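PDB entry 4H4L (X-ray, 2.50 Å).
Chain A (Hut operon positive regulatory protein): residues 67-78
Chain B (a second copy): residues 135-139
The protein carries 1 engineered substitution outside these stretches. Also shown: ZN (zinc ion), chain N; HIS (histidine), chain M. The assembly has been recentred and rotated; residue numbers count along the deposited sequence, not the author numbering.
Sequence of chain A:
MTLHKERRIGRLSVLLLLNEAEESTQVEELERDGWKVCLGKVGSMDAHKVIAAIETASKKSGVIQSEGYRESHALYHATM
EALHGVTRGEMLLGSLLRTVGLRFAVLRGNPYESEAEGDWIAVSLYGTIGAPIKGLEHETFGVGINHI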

# COMPACT_ATOMS: atom_id res chain seq x y z
N GLU A 67 -17.13 18.29 -20.60
CA GLU A 67 -16.82 17.58 -21.85
C GLU A 67 -15.38 17.09 -21.87
O GLU A 67 -14.47 17.83 -21.49
CB GLU A 67 -17.07 18.51 -23.05
N GLY A 68 -15.18 15.85 -22.29
CA GLY A 68 -13.82 15.30 -22.46
C GLY A 68 -13.22 14.65 -21.22
O GLY A 68 -13.87 14.55 -20.19
N TYR A 69 -11.96 14.23 -21.33
CA TYR A 69 -11.30 13.45 -20.29
C TYR A 69 -10.32 14.27 -19.45
O TYR A 69 -10.33 14.24 -18.22
CB TYR A 69 -10.57 12.28 -20.94
CG TYR A 69 -10.09 11.21 -19.98
CD1 TYR A 69 -10.86 10.84 -18.87
CD2 TYR A 69 -8.88 10.55 -20.19
CE1 TYR A 69 -10.44 9.86 -18.00
CE2 TYR A 69 -8.45 9.56 -19.31
CZ TYR A 69 -9.24 9.23 -18.23
OH TYR A 69 -8.84 8.27 -17.35
N ARG A 70 -9.47 15.01 -20.13
CA ARG A 70 -8.41 15.78 -19.51
C ARG A 70 -8.73 16.32 -18.11
O ARG A 70 -7.99 16.04 -17.19
CB ARG A 70 -7.98 16.92 -20.45
CG ARG A 70 -7.06 17.91 -19.80
CD ARG A 70 -6.36 18.78 -20.83
NE ARG A 70 -5.02 19.08 -20.35
CZ ARG A 70 -3.92 18.44 -20.75
NH1 ARG A 70 -3.99 17.49 -21.68
NH2 ARG A 70 -2.73 18.79 -20.23
N GLU A 71 -9.81 17.06 -17.95
CA GLU A 71 -10.08 17.72 -16.67
C GLU A 71 -10.58 16.73 -15.64
O GLU A 71 -10.41 16.94 -14.43
CB GLU A 71 -11.10 18.85 -16.83
CG GLU A 71 -10.67 19.97 -17.77
CD GLU A 71 -11.01 21.34 -17.23
OE1 GLU A 71 -12.03 21.48 -16.52
OE2 GLU A 71 -10.27 22.31 -17.50
N SER A 72 -11.23 15.67 -16.12
CA SER A 72 -11.72 14.63 -15.24
C SER A 72 -10.59 13.82 -14.67
O SER A 72 -10.60 13.49 -13.50
CB SER A 72 -12.69 13.70 -15.95
OG SER A 72 -13.87 14.40 -16.16
N HIS A 73 -9.62 13.49 -15.51
CA HIS A 73 -8.43 12.76 -15.07
C HIS A 73 -7.67 13.47 -13.96
O HIS A 73 -7.16 12.83 -13.05
CB HIS A 73 -7.53 12.47 -16.23
CG HIS A 73 -6.40 11.55 -15.89
ND1 HIS A 73 -5.24 12.00 -15.39
CD2 HIS A 73 -6.27 10.18 -16.02
CE1 HIS A 73 -4.41 10.96 -15.20
NE2 HIS A 73 -5.04 9.85 -15.58
N ALA A 74 -7.62 14.80 -14.01
CA ALA A 74 -6.97 15.56 -12.97
C ALA A 74 -7.82 15.49 -11.72
O ALA A 74 -7.33 15.28 -10.62
CB ALA A 74 -6.81 17.01 -13.41
N LEU A 75 -9.12 15.64 -11.89
CA LEU A 75 -10.01 15.64 -10.75
C LEU A 75 -10.13 14.23 -10.15
O LEU A 75 -10.27 14.08 -8.91
CB LEU A 75 -11.36 16.23 -11.13
CG LEU A 75 -12.47 16.18 -10.10
CD1 LEU A 75 -12.10 16.97 -8.87
CD2 LEU A 75 -13.74 16.70 -10.75
N TYR A 76 -10.01 13.21 -10.99
CA TYR A 76 -10.07 11.87 -10.49
C TYR A 76 -8.88 11.70 -9.58
O TYR A 76 -9.02 11.39 -8.38
CB TYR A 76 -10.07 10.84 -11.58
CG TYR A 76 -10.14 9.45 -11.01
CD1 TYR A 76 -11.34 8.94 -10.43
CD2 TYR A 76 -9.00 8.62 -11.01
CE1 TYR A 76 -11.37 7.66 -9.88
CE2 TYR A 76 -9.03 7.35 -10.47
CZ TYR A 76 -10.20 6.88 -9.91
OH TYR A 76 -10.18 5.62 -9.39
N HIS A 77 -7.71 12.01 -10.11
CA HIS A 77 -6.49 11.79 -9.39
C HIS A 77 -6.29 12.65 -8.20
O HIS A 77 -5.72 12.18 -7.21
CB HIS A 77 -5.31 11.84 -10.32
CG HIS A 77 -5.17 10.59 -11.14
ND1 HIS A 77 -4.64 9.47 -10.65
CD2 HIS A 77 -5.55 10.31 -12.44
CE1 HIS A 77 -4.67 8.51 -11.58
NE2 HIS A 77 -5.21 9.03 -12.69
N ALA A 78 -6.77 13.89 -8.24
CA ALA A 78 -6.57 14.80 -7.10
C ALA A 78 -7.38 14.29 -5.93
O ALA A 78 -6.98 14.40 -4.77
CB ALA A 78 -6.97 16.21 -7.45
N GLY B 135 -15.75 7.01 -23.04
CA GLY B 135 -14.38 6.90 -23.56
C GLY B 135 -13.52 7.82 -22.74
O GLY B 135 -12.59 8.48 -23.23
N LEU B 136 -13.86 7.85 -21.45
CA LEU B 136 -13.12 8.60 -20.46
C LEU B 136 -12.12 7.64 -19.81
O LEU B 136 -12.41 7.09 -18.75
CB LEU B 136 -14.09 9.20 -19.43
CG LEU B 136 -15.23 10.11 -19.92
CD1 LEU B 136 -15.59 11.09 -18.83
CD2 LEU B 136 -14.83 10.86 -21.18
N GLU B 137 -10.96 7.45 -20.45
CA GLU B 137 -10.01 6.39 -20.07
C GLU B 137 -8.62 6.61 -20.67
O GLU B 137 -8.46 7.33 -21.66
CB GLU B 137 -10.55 5.03 -20.51
CG GLU B 137 -10.54 4.82 -22.01
CD GLU B 137 -11.75 4.05 -22.52
OE1 GLU B 137 -12.85 4.24 -21.97
OE2 GLU B 137 -11.60 3.26 -23.47
N HIS B 138 -7.61 6.00 -20.04
CA HIS B 138 -6.31 5.82 -20.67
C HIS B 138 -6.01 4.36 -20.70
O HIS B 138 -6.76 3.53 -20.12
CB HIS B 138 -5.18 6.63 -20.03
CG HIS B 138 -5.05 6.48 -18.52
ND1 HIS B 138 -4.64 5.33 -17.92
CD2 HIS B 138 -5.23 7.36 -17.51
CE1 HIS B 138 -4.63 5.52 -16.57
NE2 HIS B 138 -5.00 6.78 -16.31
N GLU B 139 -4.92 4.04 -21.41
CA GLU B 139 -4.38 2.68 -21.51
C GLU B 139 -3.89 2.17 -20.15
O GLU B 139 -3.70 2.96 -19.21
CB GLU B 139 -3.21 2.67 -22.51
CG GLU B 139 -3.61 2.71 -23.99
CD GLU B 139 -2.40 2.85 -24.90
OE1 GLU B 139 -1.87 3.98 -25.01
OE2 GLU B 139 -1.97 1.83 -25.49
ZN ZN N . -5.02 7.96 -14.55
N HIS M . -12.40 6.44 -12.76
CA HIS M . -11.03 6.86 -13.12
C HIS M . -11.12 7.91 -14.14
O HIS M . -11.80 8.88 -13.85
CB HIS M . -10.16 5.71 -13.63
CG HIS M . -8.69 6.05 -13.73
ND1 HIS M . -7.70 5.23 -13.26
CD2 HIS M . -8.07 7.19 -14.20
CE1 HIS M . -6.52 5.81 -13.46
NE2 HIS M . -6.75 7.01 -14.03
OXT HIS M . -10.52 7.81 -15.22

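Metal sites at subunit interfaces illustrate a general principle: where a metal joins two chains, the conformations of the coordinating side chains follow from the need to bring a few lone pairs to one point. The Hut operon positive regulatory protein offers a compact example. No hydrogen bond crosses between the two stretches; they are linked instead by a zinc ion and by close packing around a tyrosine.

Two of the zinc ligands come from a single helix. His A73 and His A77 are one turn apart, a spacing tied by the backbone hydrogen bond from His A77 N to His A73 O (3.1 Å), so their CB atoms lie on the same side of the helix. They are nevertheless not equivalent, and their rotamers differ accordingly. The CA-to-CB bond of His A77 points toward the other chain, and its chi1 is m (-76°), whereas the CA-to-CB bond of His A73 points sideways to the other stretch, and chi1 t (-171°) carries its ring nearer the partner. With chi2 near -87° for His A73 and -79° for His A77, the two rings converge, and His A73 NE2 and His A77 NE2 each lie 2.1 Å from ZN.

The third protein ligand arrives on a strand of the second copy. The CA-to-CB bond of His B138 also points sideways, and its chi1 of 51° (p) and chi2 of 69° turn the ring so that His B138 NE2 lies 2.1 Å from ZN. The other ring nitrogen is engaged too: His B138 ND1 donates to Glu B139 O at 2.9 Å, with an almost linear N-H...O angle of 173°. This bond holds the ring in orientation and leaves NE2 free to offer its lone pair to the metal. The free histidine is the fourth ligand, its NE2 2.0 Å from ZN.

Sharing a metal explains approaches that might otherwise be misread. His A73 NE2 and His B138 NE2 are 3.2 Å apart, yet they are not hydrogen-bonded, because both lone pairs are directed at zinc. Nor do these rings stack: they meet rim to rim, with centroids 5.0 Å apart and planes at 65°, a disposition suited to ligands pointing at a common centre.

Beside the metal, Tyr A69 does the packing. Its CA-to-CB bond points toward the second copy, and chi1 t (-167°) lays the ring over the backbone of chain B. One face receives the peptide joining Leu B136 and Glu B137, with Tyr A69 CE1 only 3.3 Å from Leu B136 C, while Tyr A69 CE2 lies 3.2 Å from Glu B137 O. Leu B136 adds an apolar contact, its CB 3.7 Å from Tyr A69 CD1. The CA-to-CB bond of Glu B137, by contrast, points away, so the strand meets the ring there through its backbone. The same reach delivers the phenol to the ligand: Tyr A69 OH donates a hydrogen bond to OXT of the bound histidine at 2.8 Å. One extended side chain thus packs against the neighbouring subunit and holds the ligand's carboxylate, while zinc binds its imidazole.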